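Local coordinates for predicted metal-dependent hydrolase of the TIM-barrel fold (Lactobacillus casei, PDB 2QPX) that is a putative zinc-dependent hydrolase of the amidohydrolase superfamily, holding a two-zinc centre, at the interface of chains A and B. Sequence-based numbering; all coordinates share one arbitrary frame. Chains: chain A/B, Predicted metal-dependent hydrolase of the TIM-barrel fold.

Contact 1: the interface of chains A and B. Residues chain A 274, 306-307; chain B 231, 266, 289, 292-293.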
loop_
_atom_site.group_PDB
_atom_site.type_symbol
_atom_site.label_atom_id
_atom_site.label_comp_id
_atom_site.label_asym_id
_atom_site.label_seq_id
_atom_site.Cartn_x
_atom_site.Cartn_y
_atom_site.Cartn_z
ATOM N N TYR A 274 -8.011 -6.856 -6.973
ATOM C CA TYR A 274 -7.601 -8.259 -6.876
ATOM C C TYR A 274 -8.811 -9.157 -6.603
ATOM O O TYR A 274 -9.029 -10.156 -7.314
ATOM C CB TYR A 274 -6.491 -8.450 -5.822
ATOM C CG TYR A 274 -6.369 -9.902 -5.437
ATOM C CD1 TYR A 274 -5.809 -10.813 -6.300
ATOM C CD2 TYR A 274 -6.959 -10.365 -4.262
ATOM C CE1 TYR A 274 -5.817 -12.174 -5.983
ATOM C CE2 TYR A 274 -6.949 -11.700 -3.929
ATOM C CZ TYR A 274 -6.379 -12.592 -4.782
ATOM O OH TYR A 274 -6.389 -13.934 -4.462
ATOM N N GLU A 306 -5.116 -2.555 -11.990
ATOM C CA GLU A 306 -3.955 -3.371 -12.378
ATOM C C GLU A 306 -4.321 -4.833 -12.625
ATOM O O GLU A 306 -3.826 -5.445 -13.583
ATOM C CB GLU A 306 -2.857 -3.233 -11.302
ATOM C CG GLU A 306 -2.191 -1.894 -11.354
ATOM C CD GLU A 306 -1.315 -1.566 -10.170
ATOM O OE1 GLU A 306 -1.337 -2.295 -9.157
ATOM O OE2 GLU A 306 -0.569 -0.544 -10.250
ATOM N N LEU A 307 -5.198 -5.398 -11.795
ATOM C CA LEU A 307 -5.652 -6.773 -11.944
ATOM C C LEU A 307 -7.131 -6.924 -12.210
ATOM O O LEU A 307 -7.554 -7.952 -12.648
ATOM C CB LEU A 307 -5.350 -7.600 -10.682
ATOM C CG LEU A 307 -3.890 -7.800 -10.290
ATOM C CD1 LEU A 307 -3.793 -8.634 -9.007
ATOM C CD2 LEU A 307 -3.085 -8.416 -11.418
ATOM N N TYR B 231 0.049 -12.191 -4.404
ATOM C CA TYR B 231 -0.868 -12.598 -5.504
ATOM C C TYR B 231 -1.071 -14.103 -5.650
ATOM O O TYR B 231 -0.238 -14.787 -6.172
ATOM C CB TYR B 231 -0.400 -11.922 -6.809
ATOM C CG TYR B 231 -1.312 -11.960 -8.046
ATOM C CD1 TYR B 231 -2.614 -12.444 -8.007
ATOM C CD2 TYR B 231 -0.811 -11.552 -9.255
ATOM C CE1 TYR B 231 -3.407 -12.472 -9.142
ATOM C CE2 TYR B 231 -1.579 -11.596 -10.410
ATOM C CZ TYR B 231 -2.873 -12.059 -10.354
ATOM O OH TYR B 231 -3.686 -12.096 -11.488
ATOM N N TYR B 266 3.787 -8.710 -5.069
ATOM C CA TYR B 266 2.597 -7.824 -5.176
ATOM C C TYR B 266 1.401 -8.351 -4.384
ATOM O O TYR B 266 1.048 -9.539 -4.535
ATOM C CB TYR B 266 2.227 -7.722 -6.640
ATOM C CG TYR B 266 1.030 -6.823 -6.975
ATOM C CD1 TYR B 266 -0.265 -7.332 -6.957
ATOM C CD2 TYR B 266 1.200 -5.497 -7.293
ATOM C CE1 TYR B 266 -1.359 -6.517 -7.239
ATOM C CE2 TYR B 266 0.125 -4.678 -7.620
ATOM C CZ TYR B 266 -1.147 -5.198 -7.592
ATOM O OH TYR B 266 -2.214 -4.394 -7.918
ATOM N N LEU B 289 2.650 -10.507 -11.372
ATOM C CA LEU B 289 2.232 -9.142 -11.608
ATOM C C LEU B 289 2.684 -8.670 -13.012
ATOM O O LEU B 289 1.865 -8.100 -13.745
ATOM C CB LEU B 289 2.753 -8.212 -10.501
ATOM C CG LEU B 289 2.360 -6.714 -10.594
ATOM C CD1 LEU B 289 3.152 -5.929 -11.658
ATOM C CD2 LEU B 289 0.855 -6.458 -10.786
ATOM N N LEU B 292 0.455 -10.723 -15.642
ATOM C CA LEU B 292 -1.019 -10.789 -15.433
ATOM C C LEU B 292 -1.615 -9.476 -14.982
ATOM O O LEU B 292 -2.850 -9.297 -14.972
ATOM C CB LEU B 292 -1.411 -11.945 -14.493
ATOM C CG LEU B 292 -0.918 -13.358 -14.886
ATOM C CD1 LEU B 292 -1.730 -14.420 -14.139
ATOM C CD2 LEU B 292 -0.990 -13.574 -16.389
ATOM N N GLY B 293 -0.749 -8.530 -14.650
ATOM C CA GLY B 293 -1.164 -7.138 -14.324
ATOM C C GLY B 293 -0.322 -6.190 -15.142
ATOM O O GLY B 293 0.389 -5.286 -14.599
#
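A:Leu307 reaches into a pocket lined by B:Tyr231, B:Tyr266, B:Leu289, B:Leu292 and B:Gly293, at a contact between two copies of an amidohydrolase-family TIM-barrel enzyme in the deposited assembly, which may or may not persist in solution. It buries 68 Å² against the other chain, more than any other residue of the patch. Its CB carries CG anti to the carbonyl carbon (chi1 -63°), which sets CG beside the backbone N and turns the fork towards the rings of chain B. CG is still at the margin of the contact, 4.2 Å from B:Tyr266 CE1. The two methyls then divide the pocket. CD1 sits over the centre of the B:Tyr231 ring, 3.8 Å from its centroid, a CH-pi contact, and also touches B:Tyr266 CE1 at 3.7 Å. CD2 lies towards the hydroxyl end of B:Tyr231, 3.7 Å from CE2, and packs on B:Gly293 CA, with the backbone O of B:Leu292 also close by. The leucine advances against B:Tyr231 and runs antiparallel past B:Tyr266. On chain B's own side, B:Leu289 CD2 covers the centre of one face of the B:Tyr266 ring and probably helps to fix the ring.

The polar end of the patch is a hydrogen bond from the phenol OH of B:Tyr266 to the carboxylate OE1 of A:Glu306, 2.6 Å long. The phenol approaches OE1 almost in line with its bond to CD, and the carboxylate and ring planes are 55° apart. The glutamate chain is extended beyond CG (chi2 168°), which carries the carboxylate out to the phenol. At the other end, A:Tyr274 and B:Tyr231 cross obliquely, with A:Tyr274 CE1 3.8 Å from B:Tyr231 CD1. B:Tyr231 CE1 lies in the plane of the A:Tyr274 ring, at its edge, so the two rings are not stacked face to face; 5 Å² of A:Tyr274 is hidden by chain B.

Contact 2: the interface of chains A and B. Residues chain A 277, 307-309; chain B 39, 41, 45, 53.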
loop_
_atom_site.group_PDB
_atom_site.type_symbol
_atom_site.label_atom_id
_atom_site.label_comp_id
_atom_site.label_asym_id
_atom_site.label_seq_id
_atom_site.Cartn_x
_atom_site.Cartn_y
_atom_site.Cartn_z
ATOM N N SER A 277 -10.960 -9.813 -9.505
ATOM C CA SER A 277 -10.332 -10.703 -10.469
ATOM C C SER A 277 -10.472 -12.182 -10.152
ATOM O O SER A 277 -10.252 -13.002 -11.040
ATOM C CB SER A 277 -8.846 -10.345 -10.662
ATOM O OG SER A 277 -7.974 -10.896 -9.665
ATOM N N LEU A 307 -5.198 -5.398 -11.795
ATOM C CA LEU A 307 -5.652 -6.773 -11.944
ATOM C C LEU A 307 -7.131 -6.924 -12.210
ATOM O O LEU A 307 -7.554 -7.952 -12.648
ATOM C CB LEU A 307 -5.350 -7.600 -10.682
ATOM C CG LEU A 307 -3.890 -7.800 -10.290
ATOM C CD1 LEU A 307 -3.793 -8.634 -9.007
ATOM C CD2 LEU A 307 -3.085 -8.416 -11.418
ATOM N N ALA A 308 -7.949 -5.927 -11.910
ATOM C CA ALA A 308 -9.387 -6.099 -12.042
ATOM C C ALA A 308 -9.816 -6.206 -13.491
ATOM O O ALA A 308 -9.255 -5.537 -14.367
ATOM C CB ALA A 308 -10.122 -4.854 -11.441
ATOM N N PRO A 309 -10.939 -6.884 -13.733
ATOM C CA PRO A 309 -11.594 -6.698 -15.026
ATOM C C PRO A 309 -12.201 -5.292 -15.095
ATOM O O PRO A 309 -12.771 -4.815 -14.123
ATOM C CB PRO A 309 -12.714 -7.735 -15.008
ATOM C CG PRO A 309 -12.362 -8.684 -13.896
ATOM C CD PRO A 309 -11.696 -7.818 -12.896
ATOM N N THR B 39 -5.087 -15.451 -15.711
ATOM C CA THR B 39 -5.612 -15.039 -14.417
ATOM C C THR B 39 -5.419 -16.156 -13.416
ATOM O O THR B 39 -5.250 -17.305 -13.804
ATOM C CB THR B 39 -7.145 -14.734 -14.509
ATOM O OG1 THR B 39 -7.643 -14.276 -13.247
ATOM C CG2 THR B 39 -7.953 -15.966 -14.965
ATOM N N ALA B 41 -7.904 -16.732 -11.300
ATOM C CA ALA B 41 -9.265 -17.172 -11.054
ATOM C C ALA B 41 -9.396 -18.656 -11.415
ATOM O O ALA B 41 -8.657 -19.164 -12.275
ATOM C CB ALA B 41 -10.277 -16.329 -11.877
ATOM N N TYR B 45 -15.027 -19.283 -12.361
ATOM C CA TYR B 45 -15.107 -17.823 -12.538
ATOM C C TYR B 45 -15.482 -17.525 -13.996
ATOM O O TYR B 45 -14.973 -18.187 -14.899
ATOM C CB TYR B 45 -13.748 -17.215 -12.195
ATOM C CG TYR B 45 -13.640 -15.712 -12.279
ATOM C CD1 TYR B 45 -13.335 -15.076 -13.473
ATOM C CD2 TYR B 45 -13.766 -14.917 -11.142
ATOM C CE1 TYR B 45 -13.174 -13.701 -13.553
ATOM C CE2 TYR B 45 -13.607 -13.556 -11.190
ATOM C CZ TYR B 45 -13.331 -12.922 -12.413
ATOM O OH TYR B 45 -13.120 -11.562 -12.519
ATOM N N ARG B 53 -10.112 -8.341 -18.681
ATOM C CA ARG B 53 -8.881 -7.868 -18.066
ATOM C C ARG B 53 -7.870 -7.608 -19.139
ATOM O O ARG B 53 -7.909 -8.251 -20.201
ATOM C CB ARG B 53 -8.320 -8.921 -17.111
ATOM C CG ARG B 53 -9.304 -9.324 -16.011
ATOM C CD ARG B 53 -8.794 -10.461 -15.159
ATOM N NE ARG B 53 -7.608 -10.121 -14.396
ATOM C CZ ARG B 53 -6.372 -10.557 -14.616
ATOM N NH1 ARG B 53 -6.054 -11.320 -15.645
ATOM N NH2 ARG B 53 -5.431 -10.232 -13.772
HETATM O O HOH W 1 -10.003 -13.268 -13.836
HETATM O O HOH W 2 -6.270 -12.824 -11.162
#
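B:Arg53 lies alongside A:Leu307, both side chains pointing the same way, and its guanidinium group recognises the backbone carbonyl of that leucine. NE donates to A:Leu307 O at 2.8 Å with 157° at the hydrogen. The donor stands 18° off the carbonyl plane and the oxygen is equally far from the guanidinium plane, so the bond is slightly skewed at both ends. A longer bond from NH2 to the same oxygen is weak. The arginine chain is bent at chi3 (65°), turning NE back towards the carbonyl while its aliphatic part crosses A:Pro309; there CG packs 3.6 Å from A:Pro309 CA. A:Leu307 CD2 meets the guanidinium at its edge, in plane, and B:Thr39 OG1 lies above one face, offset towards the rim.

B:Tyr45 is oriented differently: it presents a ring face to the main chain of A:Ser277. The serine O stands 3.3 Å above the ring plane of B:Tyr45, displaced towards the rim, and B:Ala41 CB lies over the same face. The phenol end of B:Tyr45 points at A:Pro309 from the opposite direction, its OH beside the proline CG.

Water completes the polar contact. B:Thr39 OG1 is 2.6 Å from water 1, which also contacts A:Ser277 O at 2.8 Å; through water 2 the same hydroxyl reaches the serine OG. The threonine hydroxyl points away from its own amide nitrogen, where it serves both waters and accepts a bond from B:Ala41 N, 3.1 Å from OG1 and nearly straight. This internal bond probably helps to hold the hydroxyl in place.

On chain A the site combines the C-terminal end of helix 269-278 with the segment that follows helix 297-304 and leads into the short 3-10 helix 310-312; on chain B it is built from loop residues on either side of helix 47-50.

Contact 1 and contact 2 are neighbouring parts of one interface, with the centres of their C-alpha atoms about 9 Å apart. They share A:Leu307, whose side chain serves chiefly contact 1 and whose carbonyl serves contact 2. Helix 269-278 of chain A also contributes to both, through residues one turn apart. Chain B answers with separate residues: 231, 266, 289, 292 and 293 in contact 1, and 39, 41, 45 and 53 in contact 2. The interface as a whole is not an exact two-fold, and the deposited assembly holds three copies, so the crystal alone does not establish that it persists in solution.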